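Local coordinates for protein actibind (Aspergillus niger, PDB 3D3Z) that cleaves RNA as a ribonuclease of the T2 family, probably without strict base specificity but with a preference for adenylic acid, at residues Ser77-Ala81 and Gln82-Glu86; Tyr131-Glu134 and Glu135-Asp138. All coordinates share one frame; numbering follows the deposited sequence. Where two conformers were deposited one is given.

In the fold
Contact 1 (77-86) comes first along the chain and joins the end of helix 75-81 to the start of helix 85-94; contact 2 (131-138) follows and opens helix 134-147. Their centres lie about 10 Å apart, on the same side of the chain's centre. Two polar bonds tie them together: Gln-82 NE2 lies 2.8 Å from Gln-133 O, probably hydrogen-bonded, and Arg-84 NH2 makes a salt bridge of 2.9 Å to Asp-138 OD1. The N-acetylglucosamine of chain C is attached to Asn-83 of contact 1 and touched by Tyr-131 of contact 2. The side chains of Leu-79 (contact 1) and Val-136 (contact 2) lie about 11 and 10 Å from that of Glu-111, a predicted active-site residue.

Contact 1: residues Ser77-Ala81 and Gln82-Glu86; sequences SILEA and QNRTE. With NAG (2-acetamido-2-deoxy-beta-D-glucopyranose), chain C; NAG (2-acetamido-2-deoxy-beta-D-glucopyranose), chain B.
Asn-83 both closes the helix that ends at Ala-81 and carries a glycan: its N bonds back to Glu-80 O at 2.9 Å, while its ND2 is joined covalently, at 1.5 Å, to C1 of the N-acetylglucosamine of chain C. A positive phi of 59° folds the chain over the last helical turn. Arg-84 N then reaches Leu-79 O in a straighter bond (2.9 Å, N-H...O 162°), with the donor somewhat tilted from the carbonyl plane, whereas Asn-83 N sits well above the plane of Glu-80 C=O. Together these two bonds make a Schellman motif with Asn-83 as its C-prime residue, and Arg-84, the next residue, is the N-cap of helix 85-94. Gln-82 N, inside the turn, is held by two weak bonds, to Ile-78 O at 3.1 Å and Leu-79 O at 3.2 Å.

The side chain of Gln-82 runs back alongside that of Ile-78, pointing the same way. With CG beside the backbone N (chi1 -61°) and the chain extended beyond it, CG lies against Ile-78 O and NE2 comes 3.3 Å from Ile-78 CG2. Its OE1 is gripped side-on by Arg-84, through NE at 2.8 Å in the carbonyl plane and NH2 at 3.0 Å above it. With OE1 paired to Arg-84 and NE2 to Gln-133 O, the amide is held at both ends and its rotation fixed. Leu-79 crosses Arg-84 at about a right angle, CD2 near CD, and packs on Leu-87, Leu-88 and Met-91 of helix 85-94. On another flank, the acetamido methyl C8 of the chain B sugar rests against Ser-77 O and Ala-81 CB, and its N2 approaches Ile-78 CG1.

Contact 2: residues Tyr131-Glu134 and Glu135-Asp138; sequences YAQE and EVGD. With NAG (2-acetamido-2-deoxy-beta-D-glucopyranose), chain D; NAG (2-acetamido-2-deoxy-beta-D-glucopyranose), chain C.
Glu-134 and Asp-138, one helical turn apart, bring their carboxylates to within 4.1 Å (Glu-134 OE2 to Asp-138 OD2), with the two planes 65° apart. A water eases this like-charge approach by donating to both, at 2.6 Å to Glu-134 OE2 and 2.7 Å to Asp-138 OD1. Tyr-127 OH is bonded to Asp-138 OD2 and Arg-84 pairs with OD1, partners that would tend to keep Asp-138 ionised. The backbone adds a bond from Asp-138 N to Glu-134 O (3.1 Å), in the carbonyl plane.

Glu-134 is fully extended, CG anti to the backbone N, which carries OE1 to a weak bond from Tyr-131 N. Tyr-131 takes the crowded first rotamer, between N and carbonyl carbon (chi1 67°), which lays one ring face over Glu-134 CB, 3.5 Å from the plane; Tyr-131 OH meets methyl C8 of the chain C sugar. The type II beta turn from Tyr-131 to Glu-134 includes Gln-133, also the N-cap of the helix, whose O takes weak bonds from Val-136 N and Gly-137 N. A bend at chi2 (80°) swings the Gln-133 amide outward, and Gln-133 NE2 donates to O7 of the chain D sugar at 2.7 Å and also bonds Tyr-72 OH. Glu-135 shares Tyr-131's first torsion and bends at chi2; its OE1 is bonded to Tyr-130 OH and its OE2 salt-bridged to Arg-70. As helix 134-147 starts, Glu-135 and Val-136 pack on Trp-112 of helix 104-116, while Val-136 and Gln-133 touch Ile-75 and Ile-78 of helix 75-81.

Contact 1: residues Ser77-Ala81 and Gln82-Glu86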
loop_
_atom_site.group_PDB
_atom_site.type_symbol
_atom_site.label_atom_id
_atom_site.label_comp_id
_atom_site.label_asym_id
_atom_site.label_seq_id
_atom_site.Cartn_x
_atom_site.Cartn_y
_atom_site.Cartn_z
ATOM N N SER A 77 -16.679 12.085 1.850
ATOM C CA SER A 77 -18.002 11.988 2.459
ATOM C C SER A 77 -18.324 10.635 3.087
ATOM O O SER A 77 -18.967 10.594 4.141
ATOM C CB SER A 77 -19.053 12.263 1.406
ATOM O OG SER A 77 -18.888 13.607 0.973
ATOM N N ILE A 78 -17.853 9.549 2.476
ATOM C CA ILE A 78 -18.089 8.211 3.022
ATOM C C ILE A 78 -17.365 8.099 4.361
ATOM O O ILE A 78 -17.949 7.670 5.369
ATOM C CB ILE A 78 -17.648 7.129 2.061
ATOM C CG1 ILE A 78 -18.604 7.035 0.860
ATOM C CG2 ILE A 78 -17.579 5.844 2.774
ATOM C CD1 ILE A 78 -18.118 6.267 -0.285
ATOM N N LEU A 79 -16.117 8.564 4.400
ATOM C CA LEU A 79 -15.341 8.505 5.634
ATOM C C LEU A 79 -15.945 9.384 6.730
ATOM O O LEU A 79 -15.992 8.976 7.894
ATOM C CB LEU A 79 -13.859 8.912 5.428
ATOM C CG LEU A 79 -13.055 7.940 4.497
ATOM C CD1 LEU A 79 -11.578 8.431 4.251
ATOM C CD2 LEU A 79 -13.033 6.481 4.919
ATOM N N GLU A 80 -16.375 10.583 6.364
ATOM C CA GLU A 80 -17.021 11.480 7.321
ATOM C C GLU A 80 -18.304 10.901 7.895
ATOM O O GLU A 80 -18.495 10.916 9.083
ATOM C CB GLU A 80 -17.328 12.805 6.676
ATOM C CG GLU A 80 -16.045 13.654 6.470
ATOM C CD GLU A 80 -16.189 14.805 5.492
ATOM O OE1 GLU A 80 -17.108 14.789 4.613
ATOM O OE2 GLU A 80 -15.335 15.726 5.578
ATOM N N ALA A 81 -19.156 10.370 7.031
ATOM C CA ALA A 81 -20.389 9.704 7.451
ATOM C C ALA A 81 -20.155 8.532 8.406
ATOM O O ALA A 81 -20.970 8.268 9.276
ATOM C CB ALA A 81 -21.175 9.286 6.237
ATOM N N GLN A 82 -18.997 7.881 8.318
ATOM C CA GLN A 82 -18.665 6.761 9.167
ATOM C C GLN A 82 -17.899 7.189 10.391
ATOM O O GLN A 82 -17.440 6.337 11.147
ATOM C CB GLN A 82 -17.908 5.692 8.371
ATOM C CG GLN A 82 -18.721 5.146 7.236
ATOM C CD GLN A 82 -17.982 4.201 6.299
ATOM O OE1 GLN A 82 -16.854 3.794 6.550
ATOM N NE2 GLN A 82 -18.617 3.874 5.185
ATOM N N ASN A 83 -17.806 8.506 10.596
ATOM C CA ASN A 83 -17.086 9.117 11.708
ATOM C C ASN A 83 -15.605 8.755 11.762
ATOM O O ASN A 83 -15.019 8.660 12.852
ATOM C CB ASN A 83 -17.799 8.807 13.012
ATOM C CG ASN A 83 -19.315 8.962 12.861
ATOM O OD1 ASN A 83 -19.779 10.013 12.387
ATOM N ND2 ASN A 83 -20.066 7.866 13.132
ATOM N N ARG A 84 -14.995 8.520 10.599
ATOM C CA ARG A 84 -13.571 8.145 10.563
ATOM C C ARG A 84 -12.726 9.387 10.363
ATOM O O ARG A 84 -11.934 9.522 9.393
ATOM C CB ARG A 84 -13.315 7.118 9.475
ATOM C CG ARG A 84 -14.240 5.911 9.577
ATOM C CD ARG A 84 -13.742 4.830 8.707
ATOM N NE ARG A 84 -14.718 3.801 8.398
ATOM C CZ ARG A 84 -14.558 2.499 8.599
ATOM N NH1 ARG A 84 -13.466 2.038 9.170
ATOM N NH2 ARG A 84 -15.520 1.665 8.222
ATOM N N THR A 85 -12.908 10.300 11.311
ATOM C CA THR A 85 -12.314 11.643 11.283
ATOM C C THR A 85 -10.786 11.618 11.502
ATOM O O THR A 85 -10.058 12.380 10.844
ATOM C CB THR A 85 -13.044 12.606 12.277
ATOM O OG1 THR A 85 -13.006 12.055 13.596
ATOM C CG2 THR A 85 -14.489 12.856 11.846
ATOM N N GLU A 86 -10.287 10.770 12.396
ATOM C CA GLU A 86 -8.840 10.669 12.584
ATOM C C GLU A 86 -8.174 10.021 11.373
ATOM O O GLU A 86 -7.059 10.403 10.996
ATOM C CB GLU A 86 -8.463 9.907 13.858
ATOM C CG GLU A 86 -8.845 10.622 15.139
ATOM C CD GLU A 86 -7.866 11.676 15.608
ATOM O OE1 GLU A 86 -7.260 12.426 14.799
ATOM O OE2 GLU A 86 -7.751 11.770 16.862
HETATM C C1 NAG C . -21.498 7.995 12.921
HETATM C C2 NAG C . -22.172 6.618 12.873
HETATM C C3 NAG C . -23.686 6.740 12.679
HETATM C C4 NAG C . -24.306 7.831 13.577
HETATM C C5 NAG C . -23.449 9.101 13.610
HETATM C C6 NAG C . -23.945 10.097 14.652
HETATM C C7 NAG C . -20.633 4.852 12.201
HETATM C C8 NAG C . -20.288 3.805 11.186
HETATM N N2 NAG C . -21.544 5.762 11.876
HETATM O O3 NAG C . -24.259 5.476 12.952
HETATM O O4 NAG C . -25.605 8.190 13.132
HETATM O O5 NAG C . -22.135 8.739 13.952
HETATM O O6 NAG C . -23.672 9.575 15.938
HETATM O O7 NAG C . -20.035 4.868 13.259
HETATM C C1 NAG B . -21.564 8.247 -1.726
HETATM C C2 NAG B . -22.733 8.384 -0.719
HETATM C C3 NAG B . -23.617 7.146 -0.805
HETATM C C4 NAG B . -23.997 6.847 -2.228
HETATM C C5 NAG B . -22.732 6.737 -3.097
HETATM C C6 NAG B . -23.012 6.376 -4.555
HETATM C C7 NAG B . -22.201 9.648 1.312
HETATM C C8 NAG B . -21.803 9.674 2.762
HETATM N N2 NAG B . -22.263 8.489 0.649
HETATM O O3 NAG B . -24.753 7.297 0.031
HETATM O O4 NAG B . -24.708 5.632 -2.156
HETATM O O5 NAG B . -22.032 7.971 -3.020
HETATM O O6 NAG B . -23.925 7.295 -5.107
HETATM O O7 NAG B . -22.439 10.720 0.763
#

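Contact 2: residues Tyr131-Glu134 and Glu135-Asp138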
loop_
_atom_site.group_PDB
_atom_site.type_symbol
_atom_site.label_atom_id
_atom_site.label_comp_id
_atom_site.label_asym_id
_atom_site.label_seq_id
_atom_site.Cartn_x
_atom_site.Cartn_y
_atom_site.Cartn_z
ATOM N N TYR A 131 -23.288 -2.280 6.722
ATOM C CA TYR A 131 -23.958 -1.030 6.336
ATOM C C TYR A 131 -23.336 -0.440 5.060
ATOM O O TYR A 131 -22.174 -0.648 4.790
ATOM C CB TYR A 131 -23.948 -0.013 7.485
ATOM C CG TYR A 131 -22.597 0.518 7.861
ATOM C CD1 TYR A 131 -21.992 1.545 7.112
ATOM C CD2 TYR A 131 -21.907 0.019 8.955
ATOM C CE1 TYR A 131 -20.725 2.024 7.438
ATOM C CE2 TYR A 131 -20.687 0.492 9.281
ATOM C CZ TYR A 131 -20.085 1.474 8.513
ATOM O OH TYR A 131 -18.868 1.949 8.863
ATOM N N ALA A 132 -24.141 0.255 4.266
ATOM C CA ALA A 132 -23.704 0.826 2.989
ATOM C C ALA A 132 -22.268 1.450 3.039
ATOM O O ALA A 132 -21.983 2.373 3.844
ATOM C CB ALA A 132 -24.711 1.868 2.501
ATOM N N GLN A 133 -21.387 0.919 2.194
ATOM C CA GLN A 133 -19.979 1.385 2.022
ATOM C C GLN A 133 -19.079 1.173 3.229
ATOM O O GLN A 133 -17.970 1.820 3.326
ATOM C CB GLN A 133 -19.924 2.854 1.572
ATOM C CG GLN A 133 -20.465 3.169 0.165
ATOM C CD GLN A 133 -21.983 3.273 0.059
ATOM O OE1 GLN A 133 -22.622 3.914 0.876
ATOM N NE2 GLN A 133 -22.554 2.592 -0.910
ATOM N N GLU A 134 -19.491 0.249 4.122
ATOM C CA GLU A 134 -18.677 -0.063 5.291
ATOM C C GLU A 134 -17.291 -0.519 4.835
ATOM O O GLU A 134 -16.283 -0.141 5.452
ATOM C CB GLU A 134 -19.263 -1.169 6.196
ATOM C CG GLU A 134 -18.435 -1.460 7.397
ATOM C CD GLU A 134 -19.121 -2.430 8.368
ATOM O OE1 GLU A 134 -20.238 -2.937 8.033
ATOM O OE2 GLU A 134 -18.487 -2.672 9.417
ATOM N N GLU A 135 -17.261 -1.341 3.787
ATOM C CA GLU A 135 -15.984 -1.899 3.295
ATOM C C GLU A 135 -15.001 -0.877 2.682
ATOM O O GLU A 135 -13.788 -1.131 2.646
ATOM C CB GLU A 135 -16.216 -3.079 2.349
ATOM C CG GLU A 135 -16.479 -2.820 0.830
ATOM C CD GLU A 135 -17.794 -2.176 0.514
ATOM O OE1 GLU A 135 -18.510 -1.753 1.476
ATOM O OE2 GLU A 135 -18.157 -2.120 -0.703
ATOM N N VAL A 136 -15.542 0.251 2.212
ATOM C CA VAL A 136 -14.749 1.367 1.698
ATOM C C VAL A 136 -13.942 1.964 2.842
ATOM O O VAL A 136 -12.753 2.071 2.744
ATOM C CB VAL A 136 -15.629 2.397 0.968
ATOM C CG1 VAL A 136 -14.789 3.611 0.438
ATOM C CG2 VAL A 136 -16.295 1.725 -0.163
ATOM N N GLY A 137 -14.591 2.314 3.943
ATOM C CA GLY A 137 -13.868 2.857 5.080
ATOM C C GLY A 137 -12.883 1.880 5.702
ATOM O O GLY A 137 -11.772 2.286 6.119
ATOM N N ASP A 138 -13.292 0.610 5.808
ATOM C CA ASP A 138 -12.426 -0.409 6.372
ATOM C C ASP A 138 -11.133 -0.575 5.531
ATOM O O ASP A 138 -10.050 -0.851 6.092
ATOM C CB ASP A 138 -13.117 -1.761 6.466
ATOM C CG ASP A 138 -14.122 -1.859 7.638
ATOM O OD1 ASP A 138 -14.213 -0.957 8.511
ATOM O OD2 ASP A 138 -14.775 -2.910 7.635
HETATM C C1 NAG D . -25.990 5.717 -2.813
HETATM C C2 NAG D . -26.644 4.351 -2.882
HETATM C C3 NAG D . -28.047 4.434 -3.492
HETATM C C4 NAG D . -28.865 5.516 -2.794
HETATM C C5 NAG D . -28.047 6.798 -2.874
HETATM C C6 NAG D . -28.752 8.022 -2.303
HETATM C C7 NAG D . -25.114 2.475 -3.100
HETATM C C8 NAG D . -24.410 1.586 -4.059
HETATM N N2 NAG D . -25.794 3.485 -3.663
HETATM O O3 NAG D . -28.699 3.176 -3.422
HETATM O O4 NAG D . -30.130 5.681 -3.425
HETATM O O5 NAG D . -26.871 6.565 -2.120
HETATM O O6 NAG D . -28.943 7.758 -0.933
HETATM O O7 NAG D . -25.052 2.254 -1.882
HETATM C C1 NAG C . -21.498 7.995 12.921
HETATM C C2 NAG C . -22.172 6.618 12.873
HETATM C C3 NAG C . -23.686 6.740 12.679
HETATM C C4 NAG C . -24.306 7.831 13.577
HETATM C C5 NAG C . -23.449 9.101 13.610
HETATM C C6 NAG C . -23.945 10.097 14.652
HETATM C C7 NAG C . -20.633 4.852 12.201
HETATM C C8 NAG C . -20.288 3.805 11.186
HETATM N N2 NAG C . -21.544 5.762 11.876
HETATM O O3 NAG C . -24.259 5.476 12.952
HETATM O O4 NAG C . -25.605 8.190 13.132
HETATM O O5 NAG C . -22.135 8.739 13.952
HETATM O O6 NAG C . -23.672 9.575 15.938
HETATM O O7 NAG C . -20.035 4.868 13.259
HETATM O O HOH W 1 -16.339 -1.298 10.135
#